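Local coordinates for protein D-alanyl-D-alanine carboxypeptidase (Vibrio cholerae, PDB 5TR7) that probably trims the terminal D-alanine from peptidoglycan precursor peptides, as a penicillin-binding serine carboxypeptidase of the peptidase S11 family, at residues M40-R51 and F117-L128. Residues are numbered along the deposited sequence; the frame is centred on the assembly and turned at random.
Sequences MTSYVIGQEVKR and FVDLMNAWASSL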
loop_
_atom_site.group_PDB
_atom_site.type_symbol
_atom_site.label_atom_id
_atom_site.label_comp_id
_atom_site.label_asym_id
_atom_site.label_seq_id
_atom_site.Cartn_x
_atom_site.Cartn_y
_atom_site.Cartn_z
ATOM N N MET A 40 4.254 -0.732 -3.124
ATOM C CA MET A 40 5.330 -0.691 -4.138
ATOM C C MET A 40 5.139 -1.880 -5.073
ATOM O O MET A 40 5.325 -1.789 -6.271
ATOM C CB MET A 40 6.737 -0.658 -3.526
ATOM C CG MET A 40 7.825 -0.693 -4.639
ATOM S SD MET A 40 7.759 0.700 -5.834
ATOM C CE MET A 40 8.404 1.823 -4.565
ATOM N N THR A 41 4.730 -3.003 -4.513
ATOM C CA THR A 41 4.504 -4.209 -5.314
ATOM C C THR A 41 3.408 -3.965 -6.340
ATOM O O THR A 41 3.560 -4.283 -7.538
ATOM C CB THR A 41 4.169 -5.382 -4.391
ATOM O OG1 THR A 41 5.338 -5.696 -3.610
ATOM C CG2 THR A 41 3.747 -6.612 -5.167
ATOM N N SER A 42 2.322 -3.356 -5.893
ATOM C CA SER A 42 1.204 -3.081 -6.803
ATOM C C SER A 42 1.627 -2.001 -7.811
ATOM O O SER A 42 1.086 -1.964 -8.913
ATOM C CB SER A 42 -0.048 -2.654 -6.086
ATOM O OG SER A 42 0.042 -1.284 -5.766
ATOM N N TYR A 43 2.551 -1.115 -7.430
ATOM C CA TYR A 43 2.990 -0.070 -8.342
ATOM C C TYR A 43 3.710 -0.738 -9.508
ATOM O O TYR A 43 3.416 -0.450 -10.682
ATOM C CB TYR A 43 3.871 1.004 -7.650
ATOM C CG TYR A 43 4.288 2.132 -8.600
ATOM C CD1 TYR A 43 5.400 1.996 -9.394
ATOM C CD2 TYR A 43 3.547 3.320 -8.718
ATOM C CE1 TYR A 43 5.736 2.963 -10.328
ATOM C CE2 TYR A 43 3.914 4.317 -9.626
ATOM C CZ TYR A 43 4.999 4.137 -10.440
ATOM O OH TYR A 43 5.348 5.094 -11.340
ATOM N N VAL A 44 4.662 -1.622 -9.206
ATOM C CA VAL A 44 5.394 -2.331 -10.263
ATOM C C VAL A 44 4.438 -3.153 -11.136
ATOM O O VAL A 44 4.488 -3.108 -12.370
ATOM C CB VAL A 44 6.499 -3.255 -9.682
ATOM C CG1 VAL A 44 7.242 -3.984 -10.802
ATOM C CG2 VAL A 44 7.501 -2.441 -8.867
ATOM N N ILE A 45 3.517 -3.870 -10.489
ATOM C CA ILE A 45 2.506 -4.643 -11.246
ATOM C C ILE A 45 1.703 -3.706 -12.191
ATOM O O ILE A 45 1.458 -4.012 -13.332
ATOM C CB ILE A 45 1.574 -5.380 -10.292
ATOM C CG1 ILE A 45 2.349 -6.484 -9.567
ATOM C CG2 ILE A 45 0.352 -5.945 -11.005
ATOM C CD1 ILE A 45 1.550 -7.027 -8.357
ATOM N N GLY A 46 1.352 -2.534 -11.717
ATOM C CA GLY A 46 0.568 -1.557 -12.505
ATOM C C GLY A 46 1.358 -1.113 -13.729
ATOM O O GLY A 46 0.825 -1.044 -14.852
ATOM N N GLN A 47 2.645 -0.872 -13.539
ATOM C CA GLN A 47 3.445 -0.501 -14.685
ATOM C C GLN A 47 3.535 -1.615 -15.695
ATOM O O GLN A 47 3.419 -1.359 -16.909
ATOM C CB GLN A 47 4.809 -0.032 -14.251
ATOM C CG GLN A 47 4.798 1.352 -13.560
ATOM C CD GLN A 47 4.609 2.484 -14.524
ATOM O OE1 GLN A 47 4.395 2.250 -15.685
ATOM N NE2 GLN A 47 4.736 3.715 -14.062
ATOM N N GLU A 48 3.681 -2.866 -15.224
ATOM C CA GLU A 48 3.787 -3.993 -16.128
ATOM C C GLU A 48 2.514 -4.193 -16.909
ATOM O O GLU A 48 2.570 -4.538 -18.089
ATOM C CB GLU A 48 4.189 -5.296 -15.411
ATOM C CG GLU A 48 5.552 -5.277 -14.745
ATOM C CD GLU A 48 6.693 -5.109 -15.736
ATOM O OE1 GLU A 48 6.702 -5.744 -16.797
ATOM O OE2 GLU A 48 7.607 -4.338 -15.453
ATOM N N VAL A 49 1.367 -4.019 -16.260
ATOM C CA VAL A 49 0.050 -4.128 -16.941
ATOM C C VAL A 49 -0.092 -3.007 -17.967
ATOM O O VAL A 49 -0.452 -3.271 -19.080
ATOM C CB VAL A 49 -1.108 -4.001 -15.934
ATOM C CG1 VAL A 49 -2.462 -3.882 -16.650
ATOM C CG2 VAL A 49 -1.070 -5.169 -14.923
ATOM N N LYS A 50 0.236 -1.752 -17.631
ATOM C CA LYS A 50 0.102 -0.672 -18.606
ATOM C C LYS A 50 0.937 -0.870 -19.818
ATOM O O LYS A 50 0.504 -0.547 -20.900
ATOM C CB LYS A 50 0.588 0.666 -18.108
ATOM C CG LYS A 50 -0.278 1.365 -17.120
ATOM C CD LYS A 50 0.106 2.875 -17.179
ATOM C CE LYS A 50 1.602 3.096 -16.950
ATOM N NZ LYS A 50 1.827 4.487 -16.574
ATOM N N ARG A 51 2.162 -1.333 -19.629
ATOM C CA ARG A 51 3.021 -1.552 -20.793
ATOM C C ARG A 51 2.693 -2.811 -21.551
ATOM O O ARG A 51 3.319 -3.076 -22.538
ATOM C CB ARG A 51 4.459 -1.601 -20.295
ATOM C CG ARG A 51 4.808 -0.291 -19.619
ATOM C CD ARG A 51 6.113 -0.466 -18.893
ATOM N NE ARG A 51 6.765 0.794 -18.600
ATOM C CZ ARG A 51 7.925 0.893 -17.955
ATOM N NH1 ARG A 51 8.559 -0.206 -17.521
ATOM N NH2 ARG A 51 8.455 2.097 -17.752
ATOM N N PHE A 117 12.306 -9.324 -8.726
ATOM C CA PHE A 117 11.130 -8.402 -8.565
ATOM C C PHE A 117 11.528 -7.278 -7.637
ATOM O O PHE A 117 11.244 -6.114 -7.911
ATOM C CB PHE A 117 9.881 -9.106 -8.094
ATOM C CG PHE A 117 8.667 -8.221 -8.015
ATOM C CD1 PHE A 117 7.913 -7.971 -9.131
ATOM C CD2 PHE A 117 8.297 -7.619 -6.811
ATOM C CE1 PHE A 117 6.761 -7.152 -9.055
ATOM C CE2 PHE A 117 7.205 -6.786 -6.735
ATOM C CZ PHE A 117 6.399 -6.590 -7.853
ATOM N N VAL A 118 12.273 -7.622 -6.600
ATOM C CA VAL A 118 12.794 -6.627 -5.642
ATOM C C VAL A 118 13.737 -5.624 -6.365
ATOM O O VAL A 118 13.728 -4.435 -6.079
ATOM C CB VAL A 118 13.438 -7.283 -4.417
ATOM C CG1 VAL A 118 14.017 -6.233 -3.530
ATOM C CG2 VAL A 118 12.423 -8.066 -3.609
ATOM N N ASP A 119 14.532 -6.101 -7.303
ATOM C CA ASP A 119 15.371 -5.169 -8.111
ATOM C C ASP A 119 14.455 -4.154 -8.796
ATOM O O ASP A 119 14.680 -2.955 -8.728
ATOM C CB ASP A 119 16.208 -5.922 -9.189
ATOM C CG ASP A 119 17.285 -6.822 -8.595
ATOM O OD1 ASP A 119 17.570 -6.660 -7.394
ATOM O OD2 ASP A 119 17.923 -7.639 -9.328
ATOM N N LEU A 120 13.399 -4.601 -9.461
ATOM C CA LEU A 120 12.489 -3.619 -10.077
ATOM C C LEU A 120 11.869 -2.681 -9.007
ATOM O O LEU A 120 11.745 -1.468 -9.253
ATOM C CB LEU A 120 11.316 -4.261 -10.781
ATOM C CG LEU A 120 11.673 -5.239 -11.894
ATOM C CD1 LEU A 120 10.345 -5.855 -12.313
ATOM C CD2 LEU A 120 12.421 -4.579 -13.052
ATOM N N MET A 121 11.503 -3.217 -7.832
ATOM C CA MET A 121 10.931 -2.373 -6.802
ATOM C C MET A 121 11.851 -1.226 -6.447
ATOM O O MET A 121 11.420 -0.090 -6.416
ATOM C CB MET A 121 10.584 -3.134 -5.506
ATOM C CG MET A 121 9.548 -4.243 -5.611
ATOM S SD MET A 121 9.431 -5.303 -4.138
ATOM C CE MET A 121 8.537 -4.260 -3.011
ATOM N N ASN A 122 13.112 -1.498 -6.170
ATOM C CA ASN A 122 14.073 -0.435 -5.819
ATOM C C ASN A 122 14.403 0.462 -6.974
ATOM O O ASN A 122 14.734 1.633 -6.760
ATOM C CB ASN A 122 15.373 -1.025 -5.221
ATOM C CG ASN A 122 15.120 -1.714 -3.869
ATOM O OD1 ASN A 122 14.486 -1.135 -2.954
ATOM N ND2 ASN A 122 15.558 -2.976 -3.747
ATOM N N ALA A 123 14.407 -0.046 -8.193
ATOM C CA ALA A 123 14.687 0.850 -9.334
ATOM C C ALA A 123 13.503 1.825 -9.445
ATOM O O ALA A 123 13.684 3.031 -9.613
ATOM C CB ALA A 123 14.865 0.083 -10.631
ATOM N N TRP A 124 12.278 1.332 -9.279
ATOM C CA TRP A 124 11.142 2.278 -9.318
ATOM C C TRP A 124 11.148 3.258 -8.152
ATOM O O TRP A 124 10.873 4.454 -8.332
ATOM C CB TRP A 124 9.804 1.602 -9.406
ATOM C CG TRP A 124 9.453 1.160 -10.798
ATOM C CD1 TRP A 124 9.481 -0.110 -11.279
ATOM C CD2 TRP A 124 9.022 1.994 -11.891
ATOM N NE1 TRP A 124 9.127 -0.118 -12.586
ATOM C CE2 TRP A 124 8.774 1.149 -12.975
ATOM C CE3 TRP A 124 8.809 3.374 -12.051
ATOM C CZ2 TRP A 124 8.357 1.638 -14.238
ATOM C CZ3 TRP A 124 8.366 3.852 -13.306
ATOM C CH2 TRP A 124 8.152 2.979 -14.359
ATOM N N ALA A 125 11.500 2.776 -6.971
ATOM C CA ALA A 125 11.540 3.627 -5.783
ATOM C C ALA A 125 12.514 4.777 -6.038
ATOM O O ALA A 125 12.244 5.958 -5.757
ATOM C CB ALA A 125 11.999 2.815 -4.580
ATOM N N SER A 126 13.631 4.434 -6.648
ATOM C CA SER A 126 14.610 5.463 -6.937
ATOM C C SER A 126 14.085 6.505 -7.961
ATOM O O SER A 126 14.195 7.700 -7.761
ATOM C CB SER A 126 15.863 4.811 -7.471
ATOM O OG SER A 126 16.765 5.785 -7.649
ATOM N N SER A 127 13.462 6.052 -9.031
ATOM C CA SER A 127 12.979 6.965 -10.038
ATOM C C SER A 127 11.796 7.793 -9.517
ATOM O O SER A 127 11.417 8.788 -10.117
ATOM C CB SER A 127 12.656 6.175 -11.301
ATOM O OG SER A 127 11.459 5.502 -11.127
ATOM N N LEU A 128 11.157 7.350 -8.433
ATOM C CA LEU A 128 10.089 8.127 -7.850
ATOM C C LEU A 128 10.625 9.121 -6.805
ATOM O O LEU A 128 9.836 9.869 -6.303
ATOM C CB LEU A 128 9.058 7.247 -7.192
ATOM C CG LEU A 128 8.223 6.331 -8.102
ATOM C CD1 LEU A 128 7.339 5.375 -7.331
ATOM C CD2 LEU A 128 7.426 7.081 -9.154
#
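Trp-124 of helix 114-127 lies against Tyr-43, Val-44 and Gln-47 of helix 37-50 and Arg-51 just after it, where segments 40-50 and 117-127 cross at 91° in the helical part of the penicillin-binding, beta-lactamase-like fold. The predicted catalytic SxxK motif lies at the start of helix 37-50. Followed outward, the Trp-124 side chain meets Met-40 SD at CB (4.2 Å), then Val-44 CG2 at CD1. Trp-124 CE3 meets Tyr-43 CE1 at 3.5 Å in an offset edge-to-face pair, the edge of the tyrosine turned to the indole face and the ring planes at 67°. The chain of Gln-47, bent at chi2 (-75°), lays its CG over the same indole face, 4.0 Å from the six-membered ring centroid. At the far rim, CZ2 and CH2 each reach Arg-51 NH2. Val-44 is a knob among Phe-117, Leu-120, Met-121 and Trp-124, its CG1 3.6 Å from Phe-117 CE1. Met-40 and Met-121 run alongside each other, oppositely directed, with Met-40 CG against Met-121 CB, and Met-40 CE ends on Ala-125 CB. Leu-128 CD1 sits over the Tyr-43 ring, 4.1 Å from its centroid. The phenol oxygen is held by Asp-163 and, within helix 37-50, by Gln-47: NE2 donates to Tyr-43 OH over 3.1 Å, with the oxygen in the amide plane.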